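Local coordinates for Rho GTPase-activating protein 26 (Gallus gallus, PDB 1F7C) that switches off the small GTPases RhoA and Cdc42 by speeding their GTP hydrolysis, the work of the RhoGAP domain that makes up this fragment, at residues 100-105 with 178-183. Numbering follows the deposited sequence.
Sequences ALKTYL and VVFGPT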
ATOM      1  N   ALA A 100      11.234  -4.990   0.593  1.00 35.57           N
ATOM      2  CA  ALA A 100      11.510  -4.676  -0.796  1.00 35.93           C
ATOM      3  C   ALA A 100      10.321  -3.921  -1.363  1.00 38.46           C
ATOM      4  O   ALA A 100      10.481  -2.914  -2.058  1.00 40.20           O
ATOM      5  CB  ALA A 100      11.744  -5.948  -1.589  1.00 33.57           C
ATOM      6  N   LEU A 101       9.123  -4.414  -1.058  1.00 38.11           N
ATOM      7  CA  LEU A 101       7.901  -3.797  -1.534  1.00 36.20           C
ATOM      8  C   LEU A 101       7.753  -2.358  -1.036  1.00 37.53           C
ATOM      9  O   LEU A 101       7.390  -1.468  -1.806  1.00 38.13           O
ATOM     10  CB  LEU A 101       6.693  -4.641  -1.110  1.00 35.09           C
ATOM     11  CG  LEU A 101       5.306  -4.155  -1.538  1.00 34.04           C
ATOM     12  CD1 LEU A 101       4.377  -5.342  -1.709  1.00 36.14           C
ATOM     13  CD2 LEU A 101       4.750  -3.179  -0.516  1.00 32.31           C
ATOM     14  N   LYS A 102       8.039  -2.123   0.241  1.00 37.63           N
ATOM     15  CA  LYS A 102       7.910  -0.776   0.790  1.00 40.95           C
ATOM     16  C   LYS A 102       8.948   0.216   0.246  1.00 42.28           C
ATOM     17  O   LYS A 102       8.615   1.363  -0.054  1.00 43.85           O
ATOM     18  CB  LYS A 102       7.979  -0.806   2.323  1.00 40.05           C
ATOM     19  CG  LYS A 102       6.896  -1.644   2.984  1.00 42.28           C
ATOM     20  CD  LYS A 102       6.745  -1.316   4.458  1.00 41.83           C
ATOM     21  CE  LYS A 102       8.041  -1.503   5.221  1.00 43.75           C
ATOM     22  NZ  LYS A 102       7.946  -0.985   6.620  1.00 41.47           N
ATOM     23  N   THR A 103      10.200  -0.211   0.122  1.00 43.20           N
ATOM     24  CA  THR A 103      11.229   0.690  -0.391  1.00 45.17           C
ATOM     25  C   THR A 103      10.976   1.030  -1.864  1.00 44.20           C
ATOM     26  O   THR A 103      11.246   2.151  -2.292  1.00 44.99           O
ATOM     27  CB  THR A 103      12.656   0.104  -0.214  1.00 44.67           C
ATOM     28  OG1 THR A 103      12.814  -1.050  -1.044  1.00 50.14           O
ATOM     29  CG2 THR A 103      12.894  -0.287   1.237  1.00 42.92           C
ATOM     30  N   TYR A 104      10.452   0.074  -2.632  1.00 42.54           N
ATOM     31  CA  TYR A 104      10.136   0.323  -4.036  1.00 41.56           C
ATOM     32  C   TYR A 104       9.112   1.452  -4.121  1.00 41.52           C
ATOM     33  O   TYR A 104       9.175   2.289  -5.019  1.00 42.60           O
ATOM     34  CB  TYR A 104       9.542  -0.918  -4.707  1.00 42.18           C
ATOM     35  CG  TYR A 104       8.768  -0.590  -5.975  1.00 44.16           C
ATOM     36  CD1 TYR A 104       9.424  -0.396  -7.193  1.00 46.12           C
ATOM     37  CD2 TYR A 104       7.386  -0.408  -5.941  1.00 47.13           C
ATOM     38  CE1 TYR A 104       8.723  -0.023  -8.346  1.00 44.83           C
ATOM     39  CE2 TYR A 104       6.671  -0.031  -7.086  1.00 47.58           C
ATOM     40  CZ  TYR A 104       7.348   0.162  -8.284  1.00 46.97           C
ATOM     41  OH  TYR A 104       6.650   0.562  -9.404  1.00 47.05           O
ATOM     42  N   LEU A 105       8.162   1.455  -3.190  1.00 38.74           N
ATOM     43  CA  LEU A 105       7.124   2.472  -3.155  1.00 39.66           C
ATOM     44  C   LEU A 105       7.667   3.849  -2.778  1.00 41.58           C
ATOM     45  O   LEU A 105       7.153   4.872  -3.230  1.00 41.52           O
ATOM     46  CB  LEU A 105       6.017   2.064  -2.181  1.00 36.06           C
ATOM     47  CG  LEU A 105       5.086   0.951  -2.666  1.00 37.08           C
ATOM     48  CD1 LEU A 105       4.129   0.543  -1.556  1.00 35.69           C
ATOM     49  CD2 LEU A 105       4.312   1.444  -3.881  1.00 33.88           C
ATOM     50  N   VAL A 178      -0.842   2.634   9.723  1.00 33.26           N
ATOM     51  CA  VAL A 178       0.323   3.328  10.258  1.00 34.80           C
ATOM     52  C   VAL A 178       1.556   3.096   9.398  1.00 36.27           C
ATOM     53  O   VAL A 178       2.364   4.006   9.207  1.00 37.14           O
ATOM     54  CB  VAL A 178       0.636   2.867  11.714  1.00 33.70           C
ATOM     55  CG1 VAL A 178       2.065   3.235  12.097  1.00 33.35           C
ATOM     56  CG2 VAL A 178      -0.343   3.519  12.681  1.00 32.49           C
ATOM     57  N   VAL A 179       1.707   1.875   8.890  1.00 35.30           N
ATOM     58  CA  VAL A 179       2.856   1.544   8.057  1.00 34.61           C
ATOM     59  C   VAL A 179       2.764   2.105   6.647  1.00 33.46           C
ATOM     60  O   VAL A 179       3.756   2.555   6.088  1.00 35.17           O
ATOM     61  CB  VAL A 179       3.034   0.024   7.913  1.00 37.18           C
ATOM     62  CG1 VAL A 179       4.215  -0.273   7.008  1.00 36.70           C
ATOM     63  CG2 VAL A 179       3.241  -0.609   9.273  1.00 38.26           C
ATOM     64  N   PHE A 180       1.571   2.090   6.074  1.00 32.17           N
ATOM     65  CA  PHE A 180       1.409   2.546   4.700  1.00 32.28           C
ATOM     66  C   PHE A 180       0.945   3.975   4.478  1.00 30.17           C
ATOM     67  O   PHE A 180       1.103   4.500   3.386  1.00 28.37           O
ATOM     68  CB  PHE A 180       0.493   1.577   3.935  1.00 25.62           C
ATOM     69  CG  PHE A 180       1.156   0.273   3.592  1.00 27.55           C
ATOM     70  CD1 PHE A 180       1.110  -0.809   4.475  1.00 25.90           C
ATOM     71  CD2 PHE A 180       1.861   0.132   2.398  1.00 25.25           C
ATOM     72  CE1 PHE A 180       1.757  -2.006   4.177  1.00 23.13           C
ATOM     73  CE2 PHE A 180       2.510  -1.058   2.091  1.00 27.82           C
ATOM     74  CZ  PHE A 180       2.459  -2.136   2.988  1.00 24.26           C
ATOM     75  N   GLY A 181       0.377   4.594   5.505  1.00 30.51           N
ATOM     76  CA  GLY A 181      -0.087   5.963   5.382  1.00 31.67           C
ATOM     77  C   GLY A 181       1.021   6.891   4.923  1.00 33.71           C
ATOM     78  O   GLY A 181       0.856   7.610   3.944  1.00 32.74           O
ATOM     79  N   PRO A 182       2.177   6.888   5.601  1.00 35.45           N
ATOM     80  CA  PRO A 182       3.285   7.761   5.212  1.00 37.76           C
ATOM     81  C   PRO A 182       4.050   7.261   3.990  1.00 38.08           C
ATOM     82  O   PRO A 182       4.861   7.988   3.425  1.00 40.91           O
ATOM     83  CB  PRO A 182       4.152   7.783   6.466  1.00 33.98           C
ATOM     84  CG  PRO A 182       4.020   6.391   6.951  1.00 36.13           C
ATOM     85  CD  PRO A 182       2.532   6.106   6.800  1.00 36.20           C
ATOM     86  N   THR A 183       3.785   6.029   3.580  1.00 37.32           N
ATOM     87  CA  THR A 183       4.471   5.446   2.438  1.00 36.80           C
ATOM     88  C   THR A 183       3.746   5.690   1.124  1.00 37.27           C
ATOM     89  O   THR A 183       4.360   5.641   0.057  1.00 38.92           O
ATOM     90  CB  THR A 183       4.622   3.924   2.610  1.00 39.91           C
ATOM     91  OG1 THR A 183       5.242   3.644   3.868  1.00 43.03           O
ATOM     92  CG2 THR A 183       5.466   3.342   1.489  1.00 39.66           C
TER
HETATM   93  O   HOH W   1       4.236   5.844  -2.913  1.00 40.97           O
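Leu105 and Thr183 mark where the backbones come nearest, CA to CA 6.9 Å, between two helical segments whose axes run in nearly the same direction, 24° apart, and approach to 10.8 Å. No direct hydrogen bond joins the segments; they meet through side chains and one bridging water. Phe180 reaches across between Leu101 and Leu105, whose methyls meet the edge of its ring near the ring plane: Leu101 CD2 lies 4.0 Å from Phe180 CE2, and Leu105 CD1 approaches the same carbon more loosely. With CG anti to its own backbone N (chi1 -179°), Leu101 swings its tip toward the ring. Lys102 crosses Val179 at about a right angle, its CD 3.7 Å from Val179 CG1, while its ammonium goes on to bond the carbonyl of Tyr59. Thr183 turns its two branches to different tasks. OG1 bonds back to Val179 O at 2.9 Å, in the carbonyl plane, which fixes the rotamer and sends CG2 across to Leu105 CB at 3.9 Å. A glycine in place of Thr183 would probably leave a gap beside Leu105 and Val179 O without this hydroxyl donor. Beyond Thr183, a water donates to both Leu105 O and Thr183 O, bridging the backbones. Val179 also lies about 4 Å, side chain to side chain, from Arg60, the predicted arginine finger. This contact thus joins helices 94-106 and 173-184 within the all-helical RhoGAP domain: helix 146-164 packs on Leu105 and Phe180 through Leu155 and Leu159, and helix 35-51 packs against Leu101.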